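Local coordinates for mandelate racemase / muconate lactonizing enzyme, C-terminal domain protein (Pseudovibrio sp. JE062, PDB 4JHM) that is an enolase-superfamily protein of the mandelate racemase / muconate lactonizing enzyme type, pairing an N-terminal capping domain with a barrel-type C-terminal domain, at residues G302-L311 with A331-I340. Sequence-based numbering, arbitrary orientation.
Sequences GYTLTQAANL and AFELASKTQI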
loop_
_atom_site.group_PDB
_atom_site.type_symbol
_atom_site.label_atom_id
_atom_site.label_comp_id
_atom_site.label_asym_id
_atom_site.label_seq_id
_atom_site.Cartn_x
_atom_site.Cartn_y
_atom_site.Cartn_z
ATOM N N GLY A 302 29.031 4.733 28.888
ATOM C CA GLY A 302 29.596 3.600 29.614
ATOM C C GLY A 302 31.056 3.802 29.973
ATOM O O GLY A 302 31.535 4.931 30.035
ATOM N N TYR A 303 31.762 2.701 30.204
ATOM C CA TYR A 303 33.164 2.753 30.595
ATOM C C TYR A 303 34.039 2.969 29.378
ATOM O O TYR A 303 33.618 2.685 28.261
ATOM C CB TYR A 303 33.560 1.462 31.298
ATOM C CG TYR A 303 32.854 1.270 32.614
ATOM C CD1 TYR A 303 33.374 1.804 33.785
ATOM C CD2 TYR A 303 31.662 0.566 32.686
ATOM C CE1 TYR A 303 32.729 1.635 34.996
ATOM C CE2 TYR A 303 31.011 0.393 33.891
ATOM C CZ TYR A 303 31.549 0.928 35.042
ATOM O OH TYR A 303 30.901 0.752 36.236
ATOM N N THR A 304 35.258 3.457 29.596
ATOM C CA THR A 304 36.104 3.923 28.496
ATOM C C THR A 304 36.204 2.924 27.341
ATOM O O THR A 304 36.225 3.322 26.172
ATOM C CB THR A 304 37.515 4.306 28.976
ATOM O OG1 THR A 304 37.856 3.527 30.125
ATOM C CG2 THR A 304 37.570 5.787 29.340
ATOM N N LEU A 305 36.257 1.634 27.662
ATOM C CA LEU A 305 36.259 0.603 26.626
ATOM C C LEU A 305 34.979 0.651 25.799
ATOM O O LEU A 305 35.022 0.611 24.568
ATOM C CB LEU A 305 36.438 -0.786 27.239
ATOM C CG LEU A 305 37.884 -1.267 27.290
ATOM C CD1 LEU A 305 37.998 -2.532 28.124
ATOM C CD2 LEU A 305 38.403 -1.501 25.879
ATOM N N THR A 306 33.839 0.726 26.478
ATOM C CA THR A 306 32.566 0.905 25.790
ATOM C C THR A 306 32.594 2.207 24.993
ATOM O O THR A 306 32.115 2.266 23.864
ATOM C CB THR A 306 31.386 0.952 26.775
ATOM O OG1 THR A 306 31.099 -0.368 27.255
ATOM C CG2 THR A 306 30.153 1.519 26.095
ATOM N N GLN A 307 33.161 3.250 25.591
ATOM C CA GLN A 307 33.239 4.548 24.941
ATOM C C GLN A 307 34.073 4.470 23.671
ATOM O O GLN A 307 33.665 4.962 22.628
ATOM C CB GLN A 307 33.845 5.585 25.890
ATOM C CG GLN A 307 33.016 5.855 27.135
ATOM C CD GLN A 307 33.681 6.838 28.078
ATOM O OE1 GLN A 307 34.288 7.816 27.643
ATOM N NE2 GLN A 307 33.564 6.588 29.377
ATOM N N ALA A 308 35.241 3.843 23.767
ATOM C CA ALA A 308 36.201 3.813 22.662
ATOM C C ALA A 308 35.694 2.996 21.475
ATOM O O ALA A 308 35.805 3.422 20.326
ATOM C CB ALA A 308 37.541 3.270 23.143
ATOM N N ALA A 309 35.139 1.824 21.767
ATOM C CA ALA A 309 34.637 0.919 20.737
ATOM C C ALA A 309 33.703 1.637 19.772
ATOM O O ALA A 309 33.829 1.500 18.558
ATOM C CB ALA A 309 33.916 -0.257 21.378
ATOM N N ASN A 310 32.766 2.398 20.328
ATOM C CA ASN A 310 31.814 3.163 19.535
ATOM C C ASN A 310 32.472 4.371 18.879
ATOM O O ASN A 310 32.248 4.655 17.700
ATOM C CB ASN A 310 30.650 3.629 20.413
ATOM C CG ASN A 310 29.857 2.473 21.003
ATOM O OD1 ASN A 310 29.068 1.827 20.311
ATOM N ND2 ASN A 310 30.053 2.218 22.290
ATOM N N LEU A 311 33.287 5.087 19.644
ATOM C CA LEU A 311 33.929 6.286 19.128
ATOM C C LEU A 311 34.692 5.968 17.845
ATOM O O LEU A 311 34.679 6.747 16.888
ATOM C CB LEU A 311 34.870 6.887 20.174
ATOM C CG LEU A 311 35.788 8.011 19.680
ATOM C CD1 LEU A 311 34.998 9.159 19.072
ATOM C CD2 LEU A 311 36.662 8.519 20.815
ATOM N N ALA A 331 33.615 8.197 37.260
ATOM C CA ALA A 331 32.997 6.912 37.565
ATOM C C ALA A 331 33.335 5.866 36.502
ATOM O O ALA A 331 33.726 4.742 36.823
ATOM C CB ALA A 331 31.490 7.067 37.700
ATOM N N PHE A 332 33.194 6.250 35.237
ATOM C CA PHE A 332 33.409 5.332 34.122
ATOM C C PHE A 332 34.868 5.281 33.670
ATOM O O PHE A 332 35.171 4.813 32.574
ATOM C CB PHE A 332 32.514 5.727 32.948
ATOM C CG PHE A 332 31.051 5.587 33.236
ATOM C CD1 PHE A 332 30.484 4.332 33.407
ATOM C CD2 PHE A 332 30.238 6.702 33.335
ATOM C CE1 PHE A 332 29.139 4.195 33.677
ATOM C CE2 PHE A 332 28.887 6.567 33.602
ATOM C CZ PHE A 332 28.338 5.313 33.775
ATOM N N GLU A 333 35.777 5.753 34.510
ATOM C CA GLU A 333 37.193 5.667 34.194
ATOM C C GLU A 333 37.901 4.635 35.084
ATOM O O GLU A 333 39.118 4.689 35.262
ATOM C CB GLU A 333 37.842 7.050 34.308
ATOM C CG GLU A 333 37.315 8.050 33.284
ATOM C CD GLU A 333 37.932 9.433 33.418
ATOM O OE1 GLU A 333 38.443 9.761 34.505
ATOM O OE2 GLU A 333 37.898 10.201 32.435
ATOM N N LEU A 334 37.135 3.682 35.615
ATOM C CA LEU A 334 37.679 2.623 36.470
ATOM C C LEU A 334 38.911 1.939 35.879
ATOM O O LEU A 334 38.921 1.548 34.714
ATOM C CB LEU A 334 36.613 1.555 36.750
ATOM C CG LEU A 334 35.970 1.570 38.140
ATOM C CD1 LEU A 334 34.954 2.694 38.265
ATOM C CD2 LEU A 334 35.313 0.230 38.429
ATOM N N ALA A 335 39.948 1.797 36.699
ATOM C CA ALA A 335 41.138 1.026 36.336
ATOM C C ALA A 335 41.636 1.316 34.921
ATOM O O ALA A 335 42.191 0.435 34.259
ATOM C CB ALA A 335 40.854 -0.460 36.489
ATOM N N SER A 336 41.445 2.549 34.466
ATOM C CA SER A 336 41.844 2.926 33.120
ATOM C C SER A 336 42.990 3.927 33.126
ATOM O O SER A 336 42.934 4.946 33.809
ATOM C CB SER A 336 40.668 3.530 32.365
ATOM O OG SER A 336 41.015 3.739 31.007
ATOM N N LYS A 337 44.021 3.629 32.342
ATOM C CA LYS A 337 45.129 4.547 32.140
ATOM C C LYS A 337 44.825 5.503 30.987
ATOM O O LYS A 337 45.654 6.336 30.623
ATOM C CB LYS A 337 46.403 3.760 31.844
ATOM C CG LYS A 337 46.831 2.839 32.972
ATOM C CD LYS A 337 47.968 1.929 32.539
ATOM C CE LYS A 337 48.544 1.164 33.719
ATOM N NZ LYS A 337 49.226 -0.086 33.291
ATOM N N THR A 338 43.631 5.374 30.416
ATOM C CA THR A 338 43.219 6.199 29.290
ATOM C C THR A 338 42.025 7.054 29.674
ATOM O O THR A 338 41.158 6.606 30.416
ATOM C CB THR A 338 42.811 5.328 28.091
ATOM O OG1 THR A 338 43.905 4.477 27.719
ATOM C CG2 THR A 338 42.409 6.203 26.904
ATOM N N GLN A 339 41.970 8.277 29.157
ATOM C CA GLN A 339 40.850 9.169 29.444
ATOM C C GLN A 339 40.301 9.829 28.183
ATOM O O GLN A 339 40.923 10.721 27.610
ATOM C CB GLN A 339 41.267 10.239 30.448
ATOM C CG GLN A 339 41.599 9.684 31.823
ATOM C CD GLN A 339 41.918 10.773 32.827
ATOM O OE1 GLN A 339 41.543 10.681 33.993
ATOM N NE2 GLN A 339 42.611 11.816 32.376
ATOM N N ILE A 340 39.125 9.386 27.759
ATOM C CA ILE A 340 38.444 10.006 26.636
ATOM C C ILE A 340 37.521 11.099 27.160
ATOM O O ILE A 340 36.348 10.860 27.420
ATOM C CB ILE A 340 37.641 8.974 25.822
ATOM C CG1 ILE A 340 38.585 7.891 25.288
ATOM C CG2 ILE A 340 36.913 9.658 24.675
ATOM C CD1 ILE A 340 37.906 6.805 24.484
#
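In the barrel-type C-terminal domain of this enolase-superfamily protein, the start of helix 304-316 meets the loop that follows strand 323-326, and Tyr303, the N-cap residue, packs T-shaped against Phe332 of that loop. The ring planes stand 78° apart with centroids 5.0 Å from each other; the edge of Phe332 supplies CD1, which sits over the middle of the Tyr303 face. Met55 of strand 50-58, in the antiparallel sheet of the N-terminal domain, touches both rings, so the pair lies where the two domains meet. Leu334 CD1 adds an apolar contact at the rim of the tyrosine, near its plane.

The first turn of the helix is tied to the loop through its backbone: Thr304 N donates to Phe332 O (3.3 Å), a bond bent at the hydrogen to 138°. Beside it, Gln307 turns back along its own segment. With CG anti to the carbonyl carbon (chi1 -64°) and the chain extended beyond, Gln307 donates from NE2 to Gly302 O at 2.7 Å, and the amide plane stands nearly perpendicular to the Phe332 ring. Gly302 lies over one face of that ring, its CA offset toward the rim.

Further along the helix the loop returns as Ile340, whose two branches divide the work: CD1 rests on Ala308 CB at 3.8 Å, while CG2 meets Leu311 CD2 tip to tip at 4.0 Å.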